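Local coordinates for KLLA0F20702p (Kluyveromyces lactis, PDB 5Y5A), which is the yeast telomerase subunit Est1, probably recruiting telomerase to chromosome ends by binding Cdc13, here as its helical TPR-like part, at residues 45-53 against 77-85; 141-151 against 182-190. All coordinates share one frame; numbering follows the deposited sequence.

Interaction 1 (45-53 against 77-85); sequences IMQMLLQSL and DAHRILDLT
Apolar packing carries the contact between helices 33-53 and 78-105, and I81 is its knob, set among I45, M48, L49 and S52. The two branches of I81 divide the work. CD1 meets CB of M48 at 3.6 Å, while CG2, which stands anti to the backbone N (chi1 -71° for CG1), lies 3.6 Å from CD2 of L49; the L49 and I81 side chains run alongside each other, pointing opposite ways. L49 also lies nearly perpendicular to L82, CD1 to CD2 3.8 Å. Farther along, CD2 of L53 rests on CB of A78 at 3.5 Å.

Two hydroxyls sit at the seam, and neither bonds across it. S52 OG gives its hydrogen to M48 O (2.9 Å) from above the carbonyl plane and turns its flank to I81 CD1 and D77 CB. T85 OG1 is likewise spent on I81 O one turn back, at 2.6 Å, and meets I45 tip to tip, 3.5 Å from CD1. F12 of helix 7-21 packs on I45, M48 and T85. With short-segment axes 9.6 Å apart and 164° between their directions, this is antiparallel knobs-into-holes packing, consistent with the helix pairs of a TPR-like array.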
ATOM      1  N   ILE A  45      32.286   5.112  -0.623  1.00 75.50           N
ATOM      2  CA  ILE A  45      31.076   4.321  -0.758  1.00 77.34           C
ATOM      3  C   ILE A  45      30.873   3.899  -2.210  1.00 80.88           C
ATOM      4  O   ILE A  45      30.592   2.729  -2.489  1.00 75.35           O
ATOM      5  CB  ILE A  45      29.847   5.096  -0.254  1.00 71.00           C
ATOM      6  CG1 ILE A  45      29.961   5.339   1.253  1.00 65.58           C
ATOM      7  CG2 ILE A  45      28.558   4.350  -0.584  1.00 65.41           C
ATOM      8  CD1 ILE A  45      28.775   6.081   1.841  1.00 67.59           C
ATOM      9  N   MET A  46      31.035   4.853  -3.127  1.00 81.28           N
ATOM     10  CA  MET A  46      30.925   4.581  -4.558  1.00 82.40           C
ATOM     11  C   MET A  46      31.878   3.463  -4.946  1.00 79.68           C
ATOM     12  O   MET A  46      31.595   2.663  -5.836  1.00 75.74           O
ATOM     13  CB  MET A  46      31.217   5.841  -5.381  1.00 88.87           C
ATOM     14  CG  MET A  46      30.039   6.810  -5.484  1.00 97.04           C
ATOM     15  SD  MET A  46      30.448   8.401  -6.248  1.00114.11           S
ATOM     16  CE  MET A  46      28.877   9.261  -6.143  1.00 87.28           C
ATOM     17  N   GLN A  47      33.008   3.409  -4.253  1.00 78.48           N
ATOM     18  CA  GLN A  47      34.009   2.382  -4.492  1.00 75.02           C
ATOM     19  C   GLN A  47      33.600   1.022  -3.933  1.00 74.52           C
ATOM     20  O   GLN A  47      33.910  -0.009  -4.525  1.00 76.99           O
ATOM     21  CB  GLN A  47      35.333   2.807  -3.887  1.00 76.11           C
ATOM     22  CG  GLN A  47      36.475   1.897  -4.223  1.00 77.05           C
ATOM     23  CD  GLN A  47      37.775   2.553  -3.897  1.00 84.51           C
ATOM     24  OE1 GLN A  47      37.807   3.744  -3.609  1.00 84.73           O
ATOM     25  NE2 GLN A  47      38.858   1.792  -3.933  1.00 85.38           N
ATOM     26  N   MET A  48      32.923   1.020  -2.788  1.00 73.56           N
ATOM     27  CA  MET A  48      32.387  -0.219  -2.240  1.00 79.05           C
ATOM     28  C   MET A  48      31.366  -0.788  -3.203  1.00 79.53           C
ATOM     29  O   MET A  48      31.354  -1.991  -3.478  1.00 87.52           O
ATOM     30  CB  MET A  48      31.745   0.013  -0.876  1.00 74.91           C
ATOM     31  CG  MET A  48      32.706   0.515   0.182  1.00 75.67           C
ATOM     32  SD  MET A  48      31.803   0.971   1.669  1.00 89.86           S
ATOM     33  CE  MET A  48      33.105   1.683   2.664  1.00 76.96           C
ATOM     34  N   LEU A  49      30.524   0.099  -3.723  1.00 74.40           N
ATOM     35  CA  LEU A  49      29.436  -0.274  -4.619  1.00 72.10           C
ATOM     36  C   LEU A  49      29.955  -0.792  -5.954  1.00 73.61           C
ATOM     37  O   LEU A  49      29.342  -1.665  -6.565  1.00 77.70           O
ATOM     38  CB  LEU A  49      28.500   0.915  -4.835  1.00 65.63           C
ATOM     39  CG  LEU A  49      27.626   1.270  -3.629  1.00 64.24           C
ATOM     40  CD1 LEU A  49      26.963   2.632  -3.804  1.00 60.05           C
ATOM     41  CD2 LEU A  49      26.575   0.187  -3.402  1.00 65.32           C
ATOM     42  N   LEU A  50      31.083  -0.253  -6.402  1.00 73.72           N
ATOM     43  CA  LEU A  50      31.733  -0.743  -7.609  1.00 74.23           C
ATOM     44  C   LEU A  50      32.216  -2.169  -7.400  1.00 80.27           C
ATOM     45  O   LEU A  50      31.906  -3.055  -8.196  1.00 85.18           O
ATOM     46  CB  LEU A  50      32.906   0.150  -8.002  1.00 76.83           C
ATOM     47  CG  LEU A  50      32.619   1.367  -8.878  1.00 77.17           C
ATOM     48  CD1 LEU A  50      33.911   2.108  -9.156  1.00 74.56           C
ATOM     49  CD2 LEU A  50      31.957   0.945 -10.178  1.00 78.81           C
ATOM     50  N   GLN A  51      32.973  -2.381  -6.323  1.00 77.88           N
ATOM     51  CA  GLN A  51      33.457  -3.710  -5.957  1.00 76.13           C
ATOM     52  C   GLN A  51      32.301  -4.687  -5.780  1.00 78.80           C
ATOM     53  O   GLN A  51      32.465  -5.890  -5.964  1.00 83.69           O
ATOM     54  CB  GLN A  51      34.289  -3.647  -4.674  1.00 78.16           C
ATOM     55  CG  GLN A  51      35.699  -3.085  -4.867  1.00 89.97           C
ATOM     56  CD  GLN A  51      36.282  -2.472  -3.598  1.00 95.09           C
ATOM     57  OE1 GLN A  51      35.548  -1.994  -2.731  1.00100.14           O
ATOM     58  NE2 GLN A  51      37.605  -2.480  -3.488  1.00 95.71           N
ATOM     59  N   SER A  52      31.129  -4.160  -5.437  1.00 77.95           N
ATOM     60  CA  SER A  52      29.951  -4.987  -5.199  1.00 80.11           C
ATOM     61  C   SER A  52      29.185  -5.349  -6.465  1.00 79.55           C
ATOM     62  O   SER A  52      28.378  -6.270  -6.449  1.00 82.35           O
ATOM     63  CB  SER A  52      28.991  -4.282  -4.235  1.00 81.47           C
ATOM     64  OG  SER A  52      29.522  -4.234  -2.928  1.00 87.10           O
ATOM     65  N   LEU A  53      29.419  -4.629  -7.556  1.00 78.45           N
ATOM     66  CA  LEU A  53      28.524  -4.743  -8.704  1.00 78.62           C
ATOM     67  C   LEU A  53      29.217  -4.954 -10.052  1.00 84.13           C
ATOM     68  O   LEU A  53      28.547  -5.001 -11.084  1.00 87.88           O
ATOM     69  CB  LEU A  53      27.632  -3.501  -8.778  1.00 73.31           C
ATOM     70  CG  LEU A  53      26.743  -3.251  -7.557  1.00 74.58           C
ATOM     71  CD1 LEU A  53      26.013  -1.923  -7.666  1.00 71.41           C
ATOM     72  CD2 LEU A  53      25.754  -4.391  -7.380  1.00 78.44           C
ATOM     73  N   ASP A  77      26.218  -7.354  -1.094  1.00 82.28           N
ATOM     74  CA  ASP A  77      26.687  -6.210  -0.344  1.00 80.05           C
ATOM     75  C   ASP A  77      25.975  -4.935  -0.775  1.00 72.56           C
ATOM     76  O   ASP A  77      25.794  -4.027   0.030  1.00 76.06           O
ATOM     77  CB  ASP A  77      28.197  -6.056  -0.507  1.00 93.94           C
ATOM     78  CG  ASP A  77      28.963  -7.254   0.017  1.00105.34           C
ATOM     79  OD1 ASP A  77      28.468  -7.904   0.962  1.00108.16           O
ATOM     80  OD2 ASP A  77      30.057  -7.546  -0.514  1.00109.93           O
ATOM     81  N   ALA A  78      25.549  -4.887  -2.036  1.00 64.66           N
ATOM     82  CA  ALA A  78      25.086  -3.643  -2.657  1.00 62.35           C
ATOM     83  C   ALA A  78      23.971  -2.937  -1.887  1.00 62.59           C
ATOM     84  O   ALA A  78      24.137  -1.794  -1.461  1.00 62.31           O
ATOM     85  CB  ALA A  78      24.638  -3.909  -4.069  1.00 62.53           C
ATOM     86  N   HIS A  79      22.839  -3.608  -1.709  1.00 59.53           N
ATOM     87  CA  HIS A  79      21.702  -2.976  -1.049  1.00 61.72           C
ATOM     88  C   HIS A  79      21.983  -2.758   0.437  1.00 59.80           C
ATOM     89  O   HIS A  79      21.364  -1.909   1.076  1.00 62.92           O
ATOM     90  CB  HIS A  79      20.431  -3.812  -1.241  1.00 72.23           C
ATOM     91  CG  HIS A  79      20.318  -4.973  -0.302  1.00 84.87           C
ATOM     92  ND1 HIS A  79      19.573  -4.922   0.857  1.00 90.89           N
ATOM     93  CD2 HIS A  79      20.853  -6.215  -0.352  1.00 91.96           C
ATOM     94  CE1 HIS A  79      19.655  -6.083   1.481  1.00 94.85           C
ATOM     95  NE2 HIS A  79      20.427  -6.885   0.770  1.00 95.02           N
ATOM     96  N   ARG A  80      22.923  -3.523   0.982  1.00 58.54           N
ATOM     97  CA  ARG A  80      23.334  -3.353   2.369  1.00 66.44           C
ATOM     98  C   ARG A  80      24.207  -2.108   2.504  1.00 66.86           C
ATOM     99  O   ARG A  80      24.102  -1.354   3.472  1.00 67.45           O
ATOM    100  CB  ARG A  80      24.079  -4.594   2.865  1.00 79.43           C
ATOM    101  CG  ARG A  80      23.203  -5.834   2.974  1.00 93.71           C
ATOM    102  CD  ARG A  80      23.997  -7.070   3.385  1.00108.17           C
ATOM    103  NE  ARG A  80      23.116  -8.188   3.727  1.00118.26           N
ATOM    104  CZ  ARG A  80      23.533  -9.426   3.983  1.00124.63           C
ATOM    105  NH1 ARG A  80      24.826  -9.721   3.932  1.00128.36           N
ATOM    106  NH2 ARG A  80      22.653 -10.372   4.287  1.00124.21           N
ATOM    107  N   ILE A  81      25.069  -1.897   1.518  1.00 63.17           N
ATOM    108  CA  ILE A  81      25.919  -0.716   1.490  1.00 66.21           C
ATOM    109  C   ILE A  81      25.060   0.544   1.442  1.00 61.71           C
ATOM    110  O   ILE A  81      25.360   1.535   2.106  1.00 59.87           O
ATOM    111  CB  ILE A  81      26.880  -0.751   0.291  1.00 63.99           C
ATOM    112  CG1 ILE A  81      27.945  -1.827   0.507  1.00 62.94           C
ATOM    113  CG2 ILE A  81      27.538   0.599   0.085  1.00 60.28           C
ATOM    114  CD1 ILE A  81      28.781  -2.101  -0.709  1.00 61.59           C
ATOM    115  N   LEU A  82      23.973   0.485   0.680  1.00 52.62           N
ATOM    116  CA  LEU A  82      23.084   1.629   0.535  1.00 54.71           C
ATOM    117  C   LEU A  82      22.258   1.883   1.798  1.00 59.95           C
ATOM    118  O   LEU A  82      21.922   3.026   2.102  1.00 56.98           O
ATOM    119  CB  LEU A  82      22.160   1.427  -0.667  1.00 55.52           C
ATOM    120  CG  LEU A  82      22.866   1.328  -2.020  1.00 55.80           C
ATOM    121  CD1 LEU A  82      21.917   0.841  -3.099  1.00 56.88           C
ATOM    122  CD2 LEU A  82      23.469   2.677  -2.404  1.00 63.20           C
ATOM    123  N   ASP A  83      21.919   0.815   2.519  1.00 66.46           N
ATOM    124  CA  ASP A  83      21.156   0.946   3.762  1.00 59.34           C
ATOM    125  C   ASP A  83      22.030   1.557   4.859  1.00 56.81           C
ATOM    126  O   ASP A  83      21.590   2.435   5.595  1.00 60.02           O
ATOM    127  CB  ASP A  83      20.597  -0.409   4.209  1.00 62.01           C
ATOM    128  CG  ASP A  83      19.371  -0.838   3.406  1.00 63.00           C
ATOM    129  OD1 ASP A  83      18.659   0.034   2.864  1.00 64.42           O
ATOM    130  OD2 ASP A  83      19.109  -2.054   3.321  1.00 63.88           O
ATOM    131  N   LEU A  84      23.275   1.105   4.959  1.00 53.71           N
ATOM    132  CA  LEU A  84      24.215   1.709   5.896  1.00 61.31           C
ATOM    133  C   LEU A  84      24.528   3.156   5.510  1.00 66.60           C
ATOM    134  O   LEU A  84      24.894   3.980   6.360  1.00 61.25           O
ATOM    135  CB  LEU A  84      25.508   0.896   5.962  1.00 62.42           C
ATOM    136  CG  LEU A  84      25.433  -0.464   6.656  1.00 63.85           C
ATOM    137  CD1 LEU A  84      26.767  -1.176   6.554  1.00 65.39           C
ATOM    138  CD2 LEU A  84      25.022  -0.305   8.110  1.00 65.40           C
ATOM    139  N   THR A  85      24.392   3.456   4.222  1.00 68.03           N
ATOM    140  CA  THR A  85      24.642   4.799   3.722  1.00 69.41           C
ATOM    141  C   THR A  85      23.548   5.757   4.179  1.00 65.35           C
ATOM    142  O   THR A  85      23.824   6.854   4.669  1.00 61.32           O
ATOM    143  CB  THR A  85      24.732   4.818   2.191  1.00 63.90           C
ATOM    144  OG1 THR A  85      25.876   4.059   1.773  1.00 59.54           O
ATOM    145  CG2 THR A  85      24.861   6.248   1.696  1.00 61.26           C
TER

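Interaction 2 (141-151 against 182-190); sequences IFANYNLTALI and IDCVMASQR
A buried seam of the TPR-like helical array is closed here, where the end of helix 113-144 and the turn after it lie against helix 179-206, beside the bound peptide. I141 reaches in with CD1, which touches CB of A187 at 3.8 Å and OG of S188 at 3.6 Å. That hydroxyl is held by its own helix: S188 OG donates to C184 O (3.0 Å), tilted 29° from the carbonyl plane, while S188 N reaches the same oxygen from the opposite face. With chi1 at -64°, OG lies beside its backbone N, within range of both C184 O and I141. F142 brings CE1 near S188 OG, and L147 CD1 lies over the rim of one face of its ring. Replacing S188 by alanine removes OG, which would probably leave C184 O with the S188 N bond but without the hydroxyl, and open a small gap beside I141 CD1.

One turn earlier, C184 SG makes an oblique sulfur-aromatic contact with Y145, 4.8 Å from the ring centroid; the phenol OH probably hydrogen-bonds to L53 O, outside the two segments. V185 serves the turn with both methyls. CG1, anti to the backbone N (chi1 177°), meets I151 CD1 tip to tip at 3.8 Å, whereas CG2 lies 4.1 Å from L150 CD2. L150 and V185 also pack on apolar side chains of the peptide. An Asx turn, N146 OD1 accepting from T148 N, shapes the chain between. No hydrogen bond crosses the seam, which implies that apolar fit and a sulfur-aromatic contact join the two segments, with the serine hydroxyl satisfied locally.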
ATOM      1  N   ILE A 141      24.161   0.351 -12.573  1.00 66.50           N
ATOM      2  CA  ILE A 141      23.483  -0.933 -12.649  1.00 66.19           C
ATOM      3  C   ILE A 141      22.876  -1.177 -14.026  1.00 72.33           C
ATOM      4  O   ILE A 141      23.118  -2.213 -14.643  1.00 78.31           O
ATOM      5  CB  ILE A 141      22.387  -1.034 -11.580  1.00 59.46           C
ATOM      6  CG1 ILE A 141      23.020  -1.188 -10.198  1.00 58.94           C
ATOM      7  CG2 ILE A 141      21.458  -2.198 -11.869  1.00 57.84           C
ATOM      8  CD1 ILE A 141      22.032  -1.051  -9.061  1.00 56.78           C
ATOM      9  N   PHE A 142      22.115  -0.218 -14.500  1.00 71.51           N
ATOM     10  CA  PHE A 142      21.459  -0.327 -15.776  1.00 71.50           C
ATOM     11  C   PHE A 142      22.407  -0.301 -16.964  1.00 78.09           C
ATOM     12  O   PHE A 142      22.033  -0.659 -18.062  1.00 79.33           O
ATOM     13  CB  PHE A 142      20.430   0.780 -15.910  1.00 71.09           C
ATOM     14  CG  PHE A 142      19.138   0.494 -15.213  1.00 71.28           C
ATOM     15  CD1 PHE A 142      18.994   0.741 -13.880  1.00 71.44           C
ATOM     16  CD2 PHE A 142      18.070  -0.020 -15.899  1.00 74.56           C
ATOM     17  CE1 PHE A 142      17.817   0.479 -13.234  1.00 70.64           C
ATOM     18  CE2 PHE A 142      16.885  -0.281 -15.258  1.00 72.50           C
ATOM     19  CZ  PHE A 142      16.761  -0.030 -13.924  1.00 68.79           C
ATOM     20  N   ALA A 143      23.633   0.134 -16.737  1.00 79.83           N
ATOM     21  CA  ALA A 143      24.638   0.201 -17.798  1.00 81.14           C
ATOM     22  C   ALA A 143      25.336  -1.139 -18.007  1.00 82.49           C
ATOM     23  O   ALA A 143      25.766  -1.458 -19.117  1.00 86.06           O
ATOM     24  CB  ALA A 143      25.665   1.281 -17.492  1.00 81.21           C
ATOM     25  N   ASN A 144      25.452  -1.919 -16.937  1.00 82.46           N
ATOM     26  CA  ASN A 144      26.125  -3.214 -16.998  1.00 85.09           C
ATOM     27  C   ASN A 144      25.197  -4.387 -17.308  1.00 83.63           C
ATOM     28  O   ASN A 144      25.561  -5.297 -18.054  1.00 87.57           O
ATOM     29  CB  ASN A 144      26.847  -3.496 -15.680  1.00 86.85           C
ATOM     30  CG  ASN A 144      28.191  -2.812 -15.590  1.00 88.50           C
ATOM     31  OD1 ASN A 144      29.224  -3.406 -15.905  1.00 95.35           O
ATOM     32  ND2 ASN A 144      28.188  -1.558 -15.155  1.00 82.98           N
ATOM     33  N   TYR A 145      23.999  -4.370 -16.733  1.00 77.44           N
ATOM     34  CA  TYR A 145      23.151  -5.553 -16.769  1.00 79.68           C
ATOM     35  C   TYR A 145      21.762  -5.288 -17.348  1.00 81.26           C
ATOM     36  O   TYR A 145      21.194  -4.206 -17.171  1.00 79.29           O
ATOM     37  CB  TYR A 145      23.034  -6.139 -15.359  1.00 77.64           C
ATOM     38  CG  TYR A 145      24.372  -6.307 -14.661  1.00 85.01           C
ATOM     39  CD1 TYR A 145      25.268  -7.291 -15.063  1.00 90.76           C
ATOM     40  CD2 TYR A 145      24.742  -5.479 -13.604  1.00 80.93           C
ATOM     41  CE1 TYR A 145      26.491  -7.447 -14.433  1.00 93.49           C
ATOM     42  CE2 TYR A 145      25.964  -5.630 -12.967  1.00 81.48           C
ATOM     43  CZ  TYR A 145      26.832  -6.615 -13.386  1.00 90.38           C
ATOM     44  OH  TYR A 145      28.047  -6.776 -12.763  1.00 96.92           O
ATOM     45  N   ASN A 146      21.230  -6.285 -18.051  1.00 83.43           N
ATOM     46  CA  ASN A 146      19.868  -6.233 -18.577  1.00 82.33           C
ATOM     47  C   ASN A 146      18.891  -6.803 -17.551  1.00 78.49           C
ATOM     48  O   ASN A 146      18.997  -7.962 -17.152  1.00 79.44           O
ATOM     49  CB  ASN A 146      19.774  -7.000 -19.901  1.00 85.83           C
ATOM     50  CG  ASN A 146      18.512  -6.676 -20.683  1.00 89.23           C
ATOM     51  OD1 ASN A 146      17.479  -6.336 -20.108  1.00 93.59           O
ATOM     52  ND2 ASN A 146      18.594  -6.782 -22.003  1.00 87.22           N
ATOM     53  N   LEU A 147      17.938  -5.986 -17.119  1.00 77.37           N
ATOM     54  CA  LEU A 147      17.052  -6.391 -16.037  1.00 77.59           C
ATOM     55  C   LEU A 147      15.674  -6.821 -16.527  1.00 73.88           C
ATOM     56  O   LEU A 147      14.746  -6.952 -15.730  1.00 69.78           O
ATOM     57  CB  LEU A 147      16.903  -5.248 -15.029  1.00 77.84           C
ATOM     58  CG  LEU A 147      18.198  -4.646 -14.486  1.00 74.91           C
ATOM     59  CD1 LEU A 147      17.896  -3.645 -13.387  1.00 70.08           C
ATOM     60  CD2 LEU A 147      19.109  -5.742 -13.976  1.00 76.49           C
ATOM     61  N   THR A 148      15.540  -7.047 -17.829  1.00 74.93           N
ATOM     62  CA  THR A 148      14.225  -7.282 -18.425  1.00 74.98           C
ATOM     63  C   THR A 148      13.588  -8.608 -18.011  1.00 75.80           C
ATOM     64  O   THR A 148      12.393  -8.815 -18.222  1.00 76.97           O
ATOM     65  CB  THR A 148      14.290  -7.232 -19.963  1.00 78.92           C
ATOM     66  OG1 THR A 148      15.458  -7.926 -20.416  1.00 85.50           O
ATOM     67  CG2 THR A 148      14.348  -5.793 -20.443  1.00 79.21           C
ATOM     68  N   ALA A 149      14.375  -9.501 -17.424  1.00 73.84           N
ATOM     69  CA  ALA A 149      13.834 -10.770 -16.952  1.00 71.62           C
ATOM     70  C   ALA A 149      13.193 -10.621 -15.577  1.00 72.19           C
ATOM     71  O   ALA A 149      12.495 -11.521 -15.107  1.00 74.03           O
ATOM     72  CB  ALA A 149      14.921 -11.831 -16.914  1.00 72.13           C
ATOM     73  N   LEU A 150      13.418  -9.477 -14.938  1.00 68.71           N
ATOM     74  CA  LEU A 150      12.973  -9.273 -13.564  1.00 66.41           C
ATOM     75  C   LEU A 150      12.165  -7.992 -13.399  1.00 69.48           C
ATOM     76  O   LEU A 150      11.355  -7.868 -12.484  1.00 71.16           O
ATOM     77  CB  LEU A 150      14.177  -9.236 -12.619  1.00 65.09           C
ATOM     78  CG  LEU A 150      15.187 -10.383 -12.704  1.00 67.11           C
ATOM     79  CD1 LEU A 150      16.305 -10.072 -13.694  1.00 70.40           C
ATOM     80  CD2 LEU A 150      15.748 -10.689 -11.328  1.00 66.14           C
ATOM     81  N   ILE A 151      12.392  -7.049 -14.301  1.00 72.61           N
ATOM     82  CA  ILE A 151      11.877  -5.693 -14.180  1.00 67.11           C
ATOM     83  C   ILE A 151      11.039  -5.353 -15.415  1.00 64.17           C
ATOM     84  O   ILE A 151      11.336  -5.835 -16.507  1.00 66.71           O
ATOM     85  CB  ILE A 151      13.061  -4.699 -14.005  1.00 81.10           C
ATOM     86  CG1 ILE A 151      13.748  -4.943 -12.665  1.00 78.37           C
ATOM     87  CG2 ILE A 151      12.627  -3.266 -14.076  1.00 84.98           C
ATOM     88  CD1 ILE A 151      12.788  -5.072 -11.519  1.00 74.83           C
ATOM     89  N   ILE A 182      18.981 -10.751  -7.789  1.00 70.13           N
ATOM     90  CA  ILE A 182      18.183 -10.226  -6.689  1.00 66.24           C
ATOM     91  C   ILE A 182      18.866  -9.014  -6.060  1.00 63.58           C
ATOM     92  O   ILE A 182      18.216  -8.006  -5.772  1.00 60.85           O
ATOM     93  CB  ILE A 182      17.935 -11.301  -5.614  1.00 64.93           C
ATOM     94  CG1 ILE A 182      17.185 -12.489  -6.223  1.00 65.86           C
ATOM     95  CG2 ILE A 182      17.143 -10.726  -4.448  1.00 61.48           C
ATOM     96  CD1 ILE A 182      16.810 -13.558  -5.217  1.00 64.78           C
ATOM     97  N   ASP A 183      20.181  -9.117  -5.870  1.00 62.23           N
ATOM     98  CA  ASP A 183      20.974  -8.044  -5.273  1.00 68.68           C
ATOM     99  C   ASP A 183      20.907  -6.765  -6.097  1.00 66.89           C
ATOM    100  O   ASP A 183      20.854  -5.663  -5.547  1.00 68.75           O
ATOM    101  CB  ASP A 183      22.436  -8.477  -5.118  1.00 80.77           C
ATOM    102  CG  ASP A 183      22.576  -9.833  -4.459  1.00 92.27           C
ATOM    103  OD1 ASP A 183      21.601 -10.289  -3.822  1.00 94.39           O
ATOM    104  OD2 ASP A 183      23.661 -10.445  -4.576  1.00 98.48           O
ATOM    105  N   CYS A 184      20.914  -6.924  -7.418  1.00 64.25           N
ATOM    106  CA  CYS A 184      20.854  -5.795  -8.339  1.00 65.52           C
ATOM    107  C   CYS A 184      19.526  -5.064  -8.252  1.00 67.98           C
ATOM    108  O   CYS A 184      19.494  -3.833  -8.223  1.00 66.96           O
ATOM    109  CB  CYS A 184      21.082  -6.259  -9.776  1.00 63.21           C
ATOM    110  SG  CYS A 184      22.758  -6.791 -10.120  1.00 80.91           S
ATOM    111  N   VAL A 185      18.434  -5.827  -8.225  1.00 63.06           N
ATOM    112  CA  VAL A 185      17.100  -5.247  -8.157  1.00 57.88           C
ATOM    113  C   VAL A 185      16.881  -4.585  -6.804  1.00 57.65           C
ATOM    114  O   VAL A 185      16.347  -3.477  -6.724  1.00 61.30           O
ATOM    115  CB  VAL A 185      16.004  -6.307  -8.404  1.00 57.59           C
ATOM    116  CG1 VAL A 185      14.629  -5.694  -8.251  1.00 50.15           C
ATOM    117  CG2 VAL A 185      16.163  -6.917  -9.790  1.00 62.86           C
ATOM    118  N   MET A 186      17.302  -5.262  -5.739  1.00 56.84           N
ATOM    119  CA  MET A 186      17.222  -4.685  -4.397  1.00 53.87           C
ATOM    120  C   MET A 186      18.062  -3.407  -4.283  1.00 50.10           C
ATOM    121  O   MET A 186      17.663  -2.451  -3.623  1.00 52.73           O
ATOM    122  CB  MET A 186      17.669  -5.701  -3.344  1.00 49.78           C
ATOM    123  CG  MET A 186      16.745  -6.897  -3.213  1.00 54.27           C
ATOM    124  SD  MET A 186      15.024  -6.392  -3.054  1.00 59.91           S
ATOM    125  CE  MET A 186      14.984  -5.731  -1.391  1.00 40.95           C
ATOM    126  N   ALA A 187      19.225  -3.394  -4.922  1.00 52.54           N
ATOM    127  CA  ALA A 187      20.058  -2.194  -4.905  1.00 61.22           C
ATOM    128  C   ALA A 187      19.322  -1.048  -5.584  1.00 63.34           C
ATOM    129  O   ALA A 187      19.324   0.079  -5.094  1.00 64.45           O
ATOM    130  CB  ALA A 187      21.392  -2.447  -5.582  1.00 58.37           C
ATOM    131  N   SER A 188      18.680  -1.359  -6.706  1.00 61.53           N
ATOM    132  CA  SER A 188      17.911  -0.376  -7.450  1.00 56.92           C
ATOM    133  C   SER A 188      16.757   0.148  -6.614  1.00 60.31           C
ATOM    134  O   SER A 188      16.528   1.355  -6.543  1.00 64.60           O
ATOM    135  CB  SER A 188      17.392  -0.976  -8.751  1.00 51.24           C
ATOM    136  OG  SER A 188      18.476  -1.327  -9.594  1.00 56.49           O
ATOM    137  N   GLN A 189      16.046  -0.770  -5.971  1.00 57.69           N
ATOM    138  CA  GLN A 189      14.928  -0.413  -5.112  1.00 53.56           C
ATOM    139  C   GLN A 189      15.378   0.512  -3.984  1.00 54.00           C
ATOM    140  O   GLN A 189      14.680   1.461  -3.628  1.00 60.30           O
ATOM    141  CB  GLN A 189      14.271  -1.675  -4.543  1.00 51.23           C
ATOM    142  CG  GLN A 189      12.951  -1.426  -3.831  1.00 47.37           C
ATOM    143  CD  GLN A 189      13.123  -1.047  -2.375  1.00 51.67           C
ATOM    144  OE1 GLN A 189      14.105  -1.422  -1.734  1.00 53.04           O
ATOM    145  NE2 GLN A 189      12.163  -0.301  -1.844  1.00 57.19           N
ATOM    146  N   ARG A 190      16.546   0.240  -3.418  1.00 57.56           N
ATOM    147  CA  ARG A 190      17.064   1.100  -2.364  1.00 60.31           C
ATOM    148  C   ARG A 190      17.392   2.488  -2.899  1.00 58.83           C
ATOM    149  O   ARG A 190      17.106   3.493  -2.244  1.00 54.86           O
ATOM    150  CB  ARG A 190      18.292   0.477  -1.716  1.00 62.49           C
ATOM    151  CG  ARG A 190      17.969  -0.768  -0.906  1.00 66.77           C
ATOM    152  CD  ARG A 190      16.874  -0.501   0.121  1.00 63.18           C
ATOM    153  NE  ARG A 190      16.944  -1.473   1.203  1.00 64.70           N
ATOM    154  CZ  ARG A 190      16.191  -2.564   1.281  1.00 64.04           C
ATOM    155  NH1 ARG A 190      15.278  -2.814   0.350  1.00 61.03           N
ATOM    156  NH2 ARG A 190      16.343  -3.396   2.299  1.00 61.39           N
TER

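How the interactions relate
Both contacts are buried and rest on apolar side chains, with no hydrogen bond between the paired segments in either. Interaction 1 is a regular antiparallel helix pair; interaction 2 sets a helix end and an irregular turn against a helix and adds a sulfur-aromatic contact. They use four different helices, with centres 14 Å apart, yet they are joined directly. Polar links do part of this: D83 and R190 form a salt bridge between helices 78-105 and 179-206, and the Y145 phenol also ties the two together. A78 packs its side chain on A187, and L82 CD1 lies against the A187 carbonyl oxygen. Interaction 2 borders the bound peptide, whereas around interaction 1 lie other helices of the chain.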